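Long-range contact in ancillary protein 1 (PDB 2XI9), which probably mediates adhesion of the streptococcal pilus to host cells, with an internal thioester bond that is required for efficient host cell interaction: residues 201-212 with 250-258. Residues are numbered along the deposited sequence; the frame is centred on the assembly and turned at random.
Sequences TVKPRDTDPDTF and YYFTDSAEL
Arg205 lays its guanidinium almost flat over the ring of Tyr251, the planes 19° apart and Arg205 CZ 3.8 Å from the centroid of the Tyr251 ring, a cation-pi stack. The chain runs extended through chi2 and bends at chi3 (-80°), which brings Arg205 NE within 2.9 Å of Tyr251 O, above that carbonyl's plane. Arg205 NH2 is shared: it reaches Ala256 O at 2.8 Å and, in a salt bridge, Glu257 OE2 at 3.0 Å, with the carboxylate plane nearly perpendicular to the guanidinium. One side chain and two backbone N-H groups thus supply donors to three last-turn carbonyls of helix 238-253, since Arg205 N bonds to Phe252 O (164° at the hydrogen) and Lys203 N to Thr253 O. Ser255 OG returns a bond to Lys203 O at 2.8 Å. The inner side is close-packed around buried Phe212, whose ring edge meets Phe252 O and Thr253 CG2. The margin at exposed Val202 and Lys203 is looser, the lysine leading its amine away; a water bridges Val202 N and Asp254 OD1. In this C-terminal fragment's thioester domain, Asp206 bonds to His215 of helix 209-222, on which Phe252 stacks while touching helix 274-288.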
# COMPACT_ATOMS: atom_id res chain seq x y z
N THR A 201 6.82 4.35 2.02
CA THR A 201 7.77 4.84 1.02
C THR A 201 9.19 4.77 1.52
O THR A 201 9.44 4.89 2.71
CB THR A 201 7.51 6.29 0.61
OG1 THR A 201 7.63 7.15 1.75
CG2 THR A 201 6.12 6.39 -0.02
N VAL A 202 10.12 4.65 0.58
CA VAL A 202 11.55 4.59 0.90
C VAL A 202 12.28 5.90 0.61
O VAL A 202 13.12 6.30 1.40
CB VAL A 202 12.19 3.44 0.09
CG1 VAL A 202 13.67 3.47 0.17
CG2 VAL A 202 11.66 2.09 0.61
N LYS A 203 11.98 6.55 -0.52
CA LYS A 203 12.56 7.88 -0.81
C LYS A 203 11.47 8.79 -1.37
O LYS A 203 11.49 9.10 -2.55
CB LYS A 203 13.74 7.76 -1.78
CG LYS A 203 14.65 8.99 -1.87
CD LYS A 203 15.65 8.83 -3.03
CE LYS A 203 16.59 10.07 -3.17
NZ LYS A 203 17.46 10.19 -1.97
N PRO A 204 10.53 9.21 -0.52
CA PRO A 204 9.41 10.04 -0.97
C PRO A 204 9.87 11.39 -1.43
O PRO A 204 10.78 12.00 -0.85
CB PRO A 204 8.51 10.14 0.27
CG PRO A 204 9.39 9.94 1.39
CD PRO A 204 10.49 9.02 0.94
N ARG A 205 9.25 11.86 -2.49
CA ARG A 205 9.55 13.18 -2.99
C ARG A 205 8.87 14.23 -2.10
O ARG A 205 9.42 15.32 -1.84
CB ARG A 205 9.08 13.23 -4.43
CG ARG A 205 9.50 14.39 -5.20
CD ARG A 205 9.14 14.26 -6.66
NE ARG A 205 10.03 13.44 -7.51
CZ ARG A 205 11.24 13.79 -7.95
NH1 ARG A 205 11.82 14.94 -7.63
NH2 ARG A 205 11.91 12.94 -8.70
N ASP A 206 7.71 13.87 -1.61
CA ASP A 206 6.83 14.71 -0.81
C ASP A 206 7.29 14.74 0.63
O ASP A 206 7.93 13.82 1.09
CB ASP A 206 5.40 14.18 -0.87
CG ASP A 206 4.71 14.49 -2.19
OD1 ASP A 206 4.68 15.68 -2.54
OD2 ASP A 206 4.18 13.57 -2.84
N THR A 207 6.89 15.77 1.35
CA THR A 207 7.13 15.88 2.78
C THR A 207 5.85 15.77 3.61
O THR A 207 5.93 15.61 4.84
CB THR A 207 7.79 17.21 3.11
OG1 THR A 207 6.92 18.31 2.75
CG2 THR A 207 9.09 17.34 2.36
N ASP A 208 4.69 15.87 2.94
CA ASP A 208 3.43 15.88 3.63
C ASP A 208 2.62 14.65 3.26
O ASP A 208 2.40 14.39 2.06
CB ASP A 208 2.63 17.14 3.30
CG ASP A 208 1.33 17.18 4.07
OD1 ASP A 208 1.34 17.56 5.24
OD2 ASP A 208 0.32 16.78 3.53
N PRO A 209 2.26 13.83 4.26
CA PRO A 209 1.55 12.61 3.90
C PRO A 209 0.22 12.81 3.18
O PRO A 209 -0.10 12.03 2.31
CB PRO A 209 1.33 11.89 5.24
CG PRO A 209 2.33 12.45 6.15
CD PRO A 209 2.56 13.88 5.71
N ASP A 210 -0.57 13.81 3.55
CA ASP A 210 -1.86 14.02 2.86
C ASP A 210 -1.63 14.48 1.40
O ASP A 210 -2.31 14.03 0.51
CB ASP A 210 -2.76 15.00 3.61
CG ASP A 210 -3.14 14.50 5.02
OD1 ASP A 210 -3.22 13.29 5.26
OD2 ASP A 210 -3.37 15.35 5.90
N THR A 211 -0.66 15.35 1.15
CA THR A 211 -0.31 15.73 -0.24
C THR A 211 0.19 14.53 -1.03
O THR A 211 -0.17 14.34 -2.19
CB THR A 211 0.79 16.80 -0.27
OG1 THR A 211 0.44 17.87 0.59
CG2 THR A 211 1.02 17.33 -1.69
N PHE A 212 1.02 13.70 -0.39
CA PHE A 212 1.50 12.48 -1.00
C PHE A 212 0.35 11.59 -1.45
O PHE A 212 0.33 11.11 -2.58
CB PHE A 212 2.43 11.70 -0.03
CG PHE A 212 2.78 10.34 -0.53
CD1 PHE A 212 3.73 10.18 -1.51
CD2 PHE A 212 2.18 9.22 -0.01
CE1 PHE A 212 4.08 8.92 -1.97
CE2 PHE A 212 2.51 7.95 -0.49
CZ PHE A 212 3.46 7.82 -1.45
N TYR A 250 6.68 5.73 -9.03
CA TYR A 250 8.06 5.79 -8.55
C TYR A 250 8.57 7.22 -8.39
O TYR A 250 9.38 7.49 -7.51
CB TYR A 250 8.99 5.01 -9.48
CG TYR A 250 8.89 3.50 -9.44
CD1 TYR A 250 8.39 2.82 -8.32
CD2 TYR A 250 9.31 2.75 -10.51
CE1 TYR A 250 8.34 1.45 -8.28
CE2 TYR A 250 9.27 1.34 -10.47
CZ TYR A 250 8.77 0.71 -9.35
OH TYR A 250 8.73 -0.67 -9.30
N TYR A 251 8.11 8.13 -9.26
CA TYR A 251 8.40 9.53 -9.14
C TYR A 251 8.09 10.07 -7.74
O TYR A 251 8.88 10.82 -7.19
CB TYR A 251 7.66 10.33 -10.24
CG TYR A 251 7.89 11.84 -10.16
CD1 TYR A 251 7.06 12.66 -9.39
CD2 TYR A 251 8.95 12.43 -10.81
CE1 TYR A 251 7.29 14.03 -9.31
CE2 TYR A 251 9.17 13.81 -10.73
CZ TYR A 251 8.34 14.59 -9.98
OH TYR A 251 8.56 15.95 -9.89
N PHE A 252 6.97 9.63 -7.14
CA PHE A 252 6.54 10.07 -5.82
C PHE A 252 7.05 9.17 -4.72
O PHE A 252 7.39 9.66 -3.68
CB PHE A 252 4.99 10.19 -5.73
CG PHE A 252 4.43 11.28 -6.62
CD1 PHE A 252 4.71 12.59 -6.37
CD2 PHE A 252 3.69 10.95 -7.76
CE1 PHE A 252 4.23 13.61 -7.25
CE2 PHE A 252 3.25 11.93 -8.66
CZ PHE A 252 3.49 13.25 -8.39
N THR A 253 7.08 7.86 -4.93
CA THR A 253 7.50 6.95 -3.82
C THR A 253 9.03 6.86 -3.58
O THR A 253 9.49 6.61 -2.45
CB THR A 253 6.97 5.52 -4.03
OG1 THR A 253 7.51 4.96 -5.23
CG2 THR A 253 5.46 5.50 -4.10
N ASP A 254 9.78 6.98 -4.67
CA ASP A 254 11.20 6.70 -4.70
C ASP A 254 12.01 7.83 -5.35
O ASP A 254 13.20 7.70 -5.56
CB ASP A 254 11.41 5.40 -5.44
CG ASP A 254 10.91 4.17 -4.63
OD1 ASP A 254 11.56 3.77 -3.63
OD2 ASP A 254 9.89 3.61 -5.03
N SER A 255 11.36 8.95 -5.64
CA SER A 255 12.03 10.09 -6.24
C SER A 255 12.77 9.72 -7.54
O SER A 255 13.87 10.17 -7.77
CB SER A 255 12.96 10.75 -5.24
OG SER A 255 12.22 11.24 -4.12
N ALA A 256 12.15 8.90 -8.39
CA ALA A 256 12.66 8.62 -9.73
C ALA A 256 12.59 9.90 -10.55
O ALA A 256 11.65 10.73 -10.40
CB ALA A 256 11.80 7.53 -10.46
N GLU A 257 13.57 10.04 -11.44
CA GLU A 257 13.63 11.20 -12.31
C GLU A 257 13.15 10.83 -13.69
O GLU A 257 13.52 9.80 -14.22
CB GLU A 257 15.05 11.77 -12.35
CG GLU A 257 15.54 12.27 -10.99
CD GLU A 257 14.80 13.51 -10.47
OE1 GLU A 257 14.25 14.31 -11.27
OE2 GLU A 257 14.77 13.71 -9.23
N LEU A 258 12.35 11.71 -14.29
CA LEU A 258 11.78 11.49 -15.60
C LEU A 258 12.72 12.06 -16.64
O LEU A 258 12.38 13.01 -17.37
CB LEU A 258 10.39 12.13 -15.68
CG LEU A 258 9.46 11.72 -14.55
CD1 LEU A 258 8.07 12.35 -14.75
CD2 LEU A 258 9.36 10.23 -14.45
O HOH W 1 9.28 3.32 -1.87